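Local coordinates for protein diphthine synthase (PDB 1WDE) that probably trimethylates the amino group of the modified target histidine of elongation factor 2, using S-adenosyl-L-methionine, to form diphthine on the way to diphthamide, at residues A[16-19]-A[20-23]; A[130-134]-A[135-139]; A[191-194]-A[195-199]. All coordinates share one frame; numbering follows the deposited sequence.

Interaction 1: residues A[16-19]-A[20-23]; sequences GYAP and GMQT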
loop_
_atom_site.group_PDB
_atom_site.type_symbol
_atom_site.label_atom_id
_atom_site.label_comp_id
_atom_site.label_asym_id
_atom_site.label_seq_id
_atom_site.Cartn_x
_atom_site.Cartn_y
_atom_site.Cartn_z
ATOM N N GLY A 16 4.213 -10.443 7.571
ATOM C CA GLY A 16 2.826 -10.188 7.946
ATOM C C GLY A 16 2.825 -8.811 8.601
ATOM O O GLY A 16 3.890 -8.291 8.922
ATOM N N TYR A 17 1.666 -8.206 8.838
ATOM C CA TYR A 17 1.686 -6.857 9.399
ATOM C C TYR A 17 1.366 -6.711 10.881
ATOM O O TYR A 17 1.185 -5.601 11.367
ATOM C CB TYR A 17 0.761 -5.943 8.576
ATOM C CG TYR A 17 -0.661 -6.433 8.530
ATOM C CD1 TYR A 17 -1.063 -7.378 7.573
ATOM C CD2 TYR A 17 -1.600 -5.990 9.459
ATOM C CE1 TYR A 17 -2.355 -7.866 7.549
ATOM C CE2 TYR A 17 -2.914 -6.481 9.445
ATOM C CZ TYR A 17 -3.281 -7.416 8.489
ATOM O OH TYR A 17 -4.568 -7.917 8.468
ATOM N N ALA A 18 1.294 -7.816 11.607
ATOM C CA ALA A 18 1.030 -7.750 13.036
ATOM C C ALA A 18 1.504 -9.037 13.677
ATOM O O ALA A 18 1.677 -10.039 12.998
ATOM C CB ALA A 18 -0.465 -7.568 13.307
ATOM N N PRO A 19 1.748 -9.020 14.992
ATOM C CA PRO A 19 2.191 -10.265 15.620
ATOM C C PRO A 19 1.126 -11.348 15.424
ATOM O O PRO A 19 -0.069 -11.062 15.450
ATOM C CB PRO A 19 2.392 -9.867 17.093
ATOM C CG PRO A 19 1.637 -8.587 17.240
ATOM C CD PRO A 19 1.847 -7.893 15.932
ATOM N N GLY A 20 1.567 -12.581 15.188
ATOM C CA GLY A 20 0.636 -13.678 14.991
ATOM C C GLY A 20 0.286 -13.891 13.529
ATOM O O GLY A 20 -0.386 -14.855 13.173
HETATM N N MSE A 21 0.744 -12.991 12.669
HETATM C CA MSE A 21 0.446 -13.131 11.256
HETATM C C MSE A 21 1.607 -13.680 10.437
HETATM O O MSE A 21 1.623 -13.534 9.213
HETATM C CB MSE A 21 -0.032 -11.788 10.698
HETATM C CG MSE A 21 -1.212 -11.228 11.472
HETATM SE SE MSE A 21 -2.029 -9.734 10.548
HETATM C CE MSE A 21 -2.835 -10.817 9.142
ATOM N N GLN A 22 2.568 -14.332 11.107
ATOM C CA GLN A 22 3.730 -14.921 10.420
ATOM C C GLN A 22 3.424 -16.346 9.947
ATOM O O GLN A 22 2.748 -17.092 10.652
ATOM C CB GLN A 22 4.948 -14.949 11.356
ATOM C CG GLN A 22 5.424 -13.575 11.757
ATOM C CD GLN A 22 4.418 -12.849 12.629
ATOM O OE1 GLN A 22 4.054 -11.694 12.367
ATOM N NE2 GLN A 22 3.963 -13.520 13.674
ATOM N N THR A 23 3.896 -16.736 8.755
ATOM C CA THR A 23 3.620 -18.101 8.302
ATOM C C THR A 23 4.705 -19.003 8.892
ATOM O O THR A 23 5.755 -18.527 9.304
ATOM C CB THR A 23 3.636 -18.247 6.750
ATOM O OG1 THR A 23 4.901 -17.815 6.243
ATOM C CG2 THR A 23 2.493 -17.408 6.101
#
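Ala18 O accepts a hydrogen bond from Met21 N at 3.1 Å, with an N-H...O angle of 149°. This bond closes a type II beta turn with Pro19 and Gly20 at its corners. Gly20 has positive phi, and a CB there would collide with Pro19 O. Met21, a selenomethionine, folds back from the end of the turn. Its CB and CG pass Ala18 O, and its SE lies 3.8 Å from Ala18 CB. The selenium then sits over one face of the Tyr17 ring, 3.5 Å from the ring centroid and 17° off the ring normal. This is a Met-aromatic contact. The bend at chi3 (72°) brings the terminal methyl to the CE1 and OH side of the ring, with Met21 CE 3.4 Å from Tyr17 CE1. The turn belongs to the loop between strand 9-14 and helix 24-32 of the tetrapyrrole methylase fold. Thr23 stands at the N-cap of that helix. Tyr17 OH is bonded to Gly219 O, which fixes the far end of the ring. Tyr17 and Ala18 lie close to Gly122 and Ala220, two residues that probably bind S-adenosyl-L-methionine, as in related enzymes. Gly16 CA packs 3.8 Å from Met21 O, where a side chain would clash.

Interaction 2: residues A[130-134]-A[135-139]; sequences TMLSF and YRFGG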
loop_
_atom_site.group_PDB
_atom_site.type_symbol
_atom_site.label_atom_id
_atom_site.label_comp_id
_atom_site.label_asym_id
_atom_site.label_seq_id
_atom_site.Cartn_x
_atom_site.Cartn_y
_atom_site.Cartn_z
ATOM N N THR A 130 -12.855 -4.858 2.607
ATOM C CA THR A 130 -13.913 -4.051 1.960
ATOM C C THR A 130 -14.948 -4.936 1.295
ATOM O O THR A 130 -16.079 -4.513 1.039
ATOM C CB THR A 130 -13.358 -3.122 0.838
ATOM O OG1 THR A 130 -12.962 -3.925 -0.278
ATOM C CG2 THR A 130 -12.133 -2.285 1.323
HETATM N N MSE A 131 -14.516 -6.151 0.986
HETATM C CA MSE A 131 -15.293 -7.176 0.320
HETATM C C MSE A 131 -15.693 -6.841 -1.112
HETATM O O MSE A 131 -16.578 -7.475 -1.685
HETATM C CB MSE A 131 -16.499 -7.543 1.171
HETATM C CG MSE A 131 -16.078 -8.042 2.526
HETATM SE SE MSE A 131 -17.423 -9.117 3.378
HETATM C CE MSE A 131 -19.048 -8.208 2.841
ATOM N N LEU A 132 -15.018 -5.850 -1.691
ATOM C CA LEU A 132 -15.265 -5.470 -3.082
ATOM C C LEU A 132 -14.677 -6.584 -3.955
ATOM O O LEU A 132 -13.822 -7.369 -3.500
ATOM C CB LEU A 132 -14.594 -4.130 -3.408
ATOM C CG LEU A 132 -15.299 -2.928 -2.742
ATOM C CD1 LEU A 132 -14.527 -1.668 -3.020
ATOM C CD2 LEU A 132 -16.741 -2.795 -3.259
ATOM N N SER A 133 -15.110 -6.654 -5.205
ATOM C CA SER A 133 -14.621 -7.720 -6.083
ATOM C C SER A 133 -13.124 -7.656 -6.336
ATOM O O SER A 133 -12.593 -6.652 -6.820
ATOM C CB SER A 133 -15.379 -7.692 -7.407
ATOM O OG SER A 133 -14.803 -8.578 -8.342
ATOM N N PHE A 134 -12.442 -8.736 -5.986
ATOM C CA PHE A 134 -10.996 -8.833 -6.181
ATOM C C PHE A 134 -10.631 -8.531 -7.633
ATOM O O PHE A 134 -9.688 -7.794 -7.898
ATOM C CB PHE A 134 -10.512 -10.253 -5.822
ATOM C CG PHE A 134 -9.121 -10.555 -6.296
ATOM C CD1 PHE A 134 -8.912 -11.308 -7.445
ATOM C CD2 PHE A 134 -8.023 -10.034 -5.631
ATOM C CE1 PHE A 134 -7.610 -11.529 -7.929
ATOM C CE2 PHE A 134 -6.725 -10.248 -6.106
ATOM C CZ PHE A 134 -6.525 -10.996 -7.258
ATOM N N TYR A 135 -11.428 -9.054 -8.561
ATOM C CA TYR A 135 -11.184 -8.898 -9.997
ATOM C C TYR A 135 -11.211 -7.455 -10.496
ATOM O O TYR A 135 -10.624 -7.151 -11.538
ATOM C CB TYR A 135 -12.232 -9.689 -10.790
ATOM C CG TYR A 135 -12.330 -11.136 -10.390
ATOM C CD1 TYR A 135 -11.379 -12.073 -10.829
ATOM C CD2 TYR A 135 -13.361 -11.571 -9.558
ATOM C CE1 TYR A 135 -11.457 -13.400 -10.448
ATOM C CE2 TYR A 135 -13.453 -12.893 -9.165
ATOM C CZ TYR A 135 -12.502 -13.803 -9.613
ATOM O OH TYR A 135 -12.616 -15.109 -9.233
ATOM N N ARG A 136 -11.891 -6.576 -9.758
ATOM C CA ARG A 136 -12.036 -5.188 -10.165
ATOM C C ARG A 136 -11.007 -4.236 -9.620
ATOM O O ARG A 136 -11.038 -3.050 -9.945
ATOM C CB ARG A 136 -13.446 -4.664 -9.818
ATOM C CG ARG A 136 -14.563 -5.362 -10.596
ATOM C CD ARG A 136 -15.877 -4.613 -10.494
ATOM N NE ARG A 136 -15.835 -3.346 -11.216
ATOM C CZ ARG A 136 -16.723 -2.377 -11.048
ATOM N NH1 ARG A 136 -17.712 -2.545 -10.173
ATOM N NH2 ARG A 136 -16.629 -1.257 -11.751
ATOM N N PHE A 137 -10.107 -4.720 -8.770
ATOM C CA PHE A 137 -9.078 -3.823 -8.268
ATOM C C PHE A 137 -8.101 -3.544 -9.382
ATOM O O PHE A 137 -7.694 -4.462 -10.120
ATOM C CB PHE A 137 -8.339 -4.412 -7.061
ATOM C CG PHE A 137 -9.106 -4.265 -5.777
ATOM C CD1 PHE A 137 -10.066 -5.200 -5.416
ATOM C CD2 PHE A 137 -8.956 -3.123 -4.993
ATOM C CE1 PHE A 137 -10.883 -5.005 -4.309
ATOM C CE2 PHE A 137 -9.783 -2.910 -3.860
ATOM C CZ PHE A 137 -10.746 -3.853 -3.532
ATOM N N GLY A 138 -7.744 -2.272 -9.523
ATOM C CA GLY A 138 -6.800 -1.878 -10.551
ATOM C C GLY A 138 -5.475 -1.374 -9.995
ATOM O O GLY A 138 -4.942 -1.919 -9.012
ATOM N N GLY A 139 -4.931 -0.342 -10.636
ATOM C CA GLY A 139 -3.663 0.240 -10.218
ATOM C C GLY A 139 -3.669 0.787 -8.790
ATOM O O GLY A 139 -4.729 1.109 -8.226
HETATM O O HOH W 1 -7.429 -7.581 -9.687
#
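Phe137 packs its ring against the backbone and side chains of the preceding turn, and this is the closely packed side of the contact. Phe137 CD1 comes within 3.2 Å of Ser133 O. Farther along the ring, Phe137 CZ meets Leu132 CB at 3.9 Å, and Leu132 O and Thr130 OG1 lie at the ring edge. CG of Phe137 is anti to the carbonyl carbon (chi1 -80°), which sends the ring back toward Leu132 and Thr130. Val248 and Thr170 touch the Phe137 side chain, and His168 meets its ring edge-to-face. With an alanine here, a gap is likely to open beside Leu132 CB, and His168 would lose its ring partner.

Two backbone bonds hold the turn together. Arg136 N donates to Ser133 O at 3.0 Å, and Phe137 N donates to Phe134 O at 3.2 Å. Both donors stand well above the carbonyl planes. A water also donates to Phe134 O and to Phe137 O, bridging the two carbonyls. The end of Arg136 is anchored by a salt bridge to Glu257, whose carboxylate also accepts a hydrogen bond from Ser133 N, and by Arg252 O.

The outer side is looser. Phe134 and Tyr135 are exposed, and the edge of Phe134 points at the face of Tyr135. Their centroids are 5.9 Å apart and their planes meet at 72°, a T-shaped pair without close atoms.

At the start of the segment, Thr130 OG1 accepts from Leu132 N at 3.2 Å; it also bonds to Arg127 O. This is an ST turn at the C-terminal end of helix 122-130. The chain then passes through a short 3-10 turn into strand 137-143, an edge strand of the mixed sheet within this chain, in the second half of the tetrapyrrole methylase fold.

Interaction 3: residues A[191-194]-A[195-199]; sequences LLEA and DREYA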
loop_
_atom_site.group_PDB
_atom_site.type_symbol
_atom_site.label_atom_id
_atom_site.label_comp_id
_atom_site.label_asym_id
_atom_site.label_seq_id
_atom_site.Cartn_x
_atom_site.Cartn_y
_atom_site.Cartn_z
ATOM N N LEU A 191 -4.400 15.501 -2.506
ATOM C CA LEU A 191 -4.826 14.753 -3.702
ATOM C C LEU A 191 -5.861 15.629 -4.427
ATOM O O LEU A 191 -5.803 15.812 -5.642
ATOM C CB LEU A 191 -5.493 13.433 -3.297
ATOM C CG LEU A 191 -5.605 12.229 -4.258
ATOM C CD1 LEU A 191 -6.935 11.507 -4.017
ATOM C CD2 LEU A 191 -5.492 12.652 -5.690
ATOM N N LEU A 192 -6.808 16.176 -3.671
ATOM C CA LEU A 192 -7.845 17.016 -4.271
ATOM C C LEU A 192 -7.246 18.297 -4.846
ATOM O O LEU A 192 -7.709 18.795 -5.871
ATOM C CB LEU A 192 -8.949 17.309 -3.249
ATOM C CG LEU A 192 -9.668 16.042 -2.757
ATOM C CD1 LEU A 192 -10.756 16.395 -1.754
ATOM C CD2 LEU A 192 -10.283 15.312 -3.970
ATOM N N GLU A 193 -6.206 18.828 -4.207
ATOM C CA GLU A 193 -5.578 20.022 -4.761
ATOM C C GLU A 193 -4.950 19.626 -6.100
ATOM O O GLU A 193 -5.002 20.397 -7.055
ATOM C CB GLU A 193 -4.509 20.588 -3.816
ATOM C CG GLU A 193 -3.633 21.674 -4.456
ATOM C CD GLU A 193 -4.440 22.823 -5.048
ATOM O OE1 GLU A 193 -3.854 23.642 -5.791
ATOM O OE2 GLU A 193 -5.658 22.910 -4.768
ATOM N N ALA A 194 -4.372 18.419 -6.165
ATOM C CA ALA A 194 -3.757 17.914 -7.404
ATOM C C ALA A 194 -4.816 17.728 -8.482
ATOM O O ALA A 194 -4.584 17.997 -9.662
ATOM C CB ALA A 194 -3.045 16.548 -7.148
ATOM N N ASP A 195 -5.981 17.244 -8.073
ATOM C CA ASP A 195 -7.072 17.025 -9.004
ATOM C C ASP A 195 -7.523 18.327 -9.643
ATOM O O ASP A 195 -7.749 18.384 -10.849
ATOM C CB ASP A 195 -8.244 16.362 -8.286
ATOM C CG ASP A 195 -9.361 15.960 -9.237
ATOM O OD1 ASP A 195 -9.062 15.595 -10.404
ATOM O OD2 ASP A 195 -10.537 15.987 -8.810
ATOM N N ARG A 196 -7.650 19.381 -8.836
ATOM C CA ARG A 196 -8.081 20.670 -9.367
ATOM C C ARG A 196 -7.052 21.233 -10.338
ATOM O O ARG A 196 -7.407 21.858 -11.341
ATOM C CB ARG A 196 -8.351 21.662 -8.232
ATOM C CG ARG A 196 -9.632 21.367 -7.459
ATOM C CD ARG A 196 -9.999 22.496 -6.492
ATOM N NE ARG A 196 -9.049 22.644 -5.386
ATOM C CZ ARG A 196 -9.010 21.865 -4.306
ATOM N NH1 ARG A 196 -8.105 22.102 -3.368
ATOM N NH2 ARG A 196 -9.874 20.865 -4.154
ATOM N N GLU A 197 -5.780 21.004 -10.040
ATOM C CA GLU A 197 -4.697 21.465 -10.896
ATOM C C GLU A 197 -4.699 20.636 -12.176
ATOM O O GLU A 197 -4.560 21.182 -13.270
ATOM C CB GLU A 197 -3.364 21.293 -10.174
ATOM C CG GLU A 197 -2.347 22.363 -10.476
ATOM C CD GLU A 197 -1.226 22.383 -9.456
ATOM O OE1 GLU A 197 -1.500 22.696 -8.273
ATOM O OE2 GLU A 197 -0.074 22.075 -9.834
ATOM N N TYR A 198 -4.862 19.319 -12.035
ATOM C CA TYR A 198 -4.884 18.415 -13.185
ATOM C C TYR A 198 -6.081 18.614 -14.117
ATOM O O TYR A 198 -5.916 18.705 -15.336
ATOM C CB TYR A 198 -4.835 16.951 -12.718
ATOM C CG TYR A 198 -5.027 15.946 -13.843
ATOM C CD1 TYR A 198 -4.150 15.905 -14.933
ATOM C CD2 TYR A 198 -6.099 15.050 -13.825
ATOM C CE1 TYR A 198 -4.344 14.993 -15.981
ATOM C CE2 TYR A 198 -6.305 14.138 -14.864
ATOM C CZ TYR A 198 -5.425 14.117 -15.935
ATOM O OH TYR A 198 -5.635 13.228 -16.962
ATOM N N ALA A 199 -7.286 18.681 -13.560
ATOM C CA ALA A 199 -8.481 18.871 -14.382
ATOM C C ALA A 199 -8.376 20.192 -15.147
ATOM O O ALA A 199 -8.817 20.303 -16.292
ATOM C CB ALA A 199 -9.729 18.865 -13.506
#
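Glu193 and Arg196 form a salt bridge one turn apart on helix 184-202, an i to i+3 pair in the tetrapyrrole methylase fold. Glu193 OE2 lies 2.9 Å from Arg196 NH1. The hydrogen bond within it is weak, since the N-H...O angle is only 127°. The carboxylate and guanidinium planes are 55° apart, and the two side chains cross at about a right angle. Arg196 bends at chi3 (-67°), which folds its guanidinium back along the helix. One face of that group rests over Leu192 O and Glu193 CA, and NH2 reaches 3.8 Å from Leu192 CB.

The other carboxylate oxygen of Glu193 meets a like charge. Glu193 OE1 is 3.5 Å from Glu197 OE1, so the nearby arginine would probably ease the repulsion between them.

The backbone sets these positions. Asp195 N donates to Leu191 O at 2.8 Å, in the carbonyl plane. Arg196 N, Glu197 N and Tyr198 N continue the i to i+4 ladder to Leu192 O, Glu193 O and Ala194 O.

Away from the charged pair, the buried side of the helix packs on helix 153-165 and nearby loops. Leu191 touches Ile159, and Tyr198 touches Ile153 and Arg157. The buried carboxylate of Asp195 is satisfied by two partners: OD1 bonds to Tyr160 OH, and OD2 takes Leu208 N. Tyr198 OH is hydrogen-bonded to Glu292 OE2 near the C terminus. Tyr198 CB also passes 3.2 Å from Ala194 O, the carbonyl oxygen that accepts Tyr198 N at 2.7 Å.

All three contacts are local and follow one another along the chain; none nests within or crosses another. Interaction 1 closes a turn in the loop from strand 9-14 to helix 24-32, beside the parallel sheet and near predicted S-adenosyl-L-methionine residues. Interaction 2 closes the turn that takes helix 122-130 into strand 137-143, the first strand of the mixed sheet. Interaction 3 closes no loop; it lies within helix 184-202, which packs on helix 153-165. Interaction 2 is between the others in sequence, with its centre about 23 Å from that of interaction 1 and about 24 Å from that of interaction 3. Interactions 1 and 3 lie on opposite sides of the chain's centre.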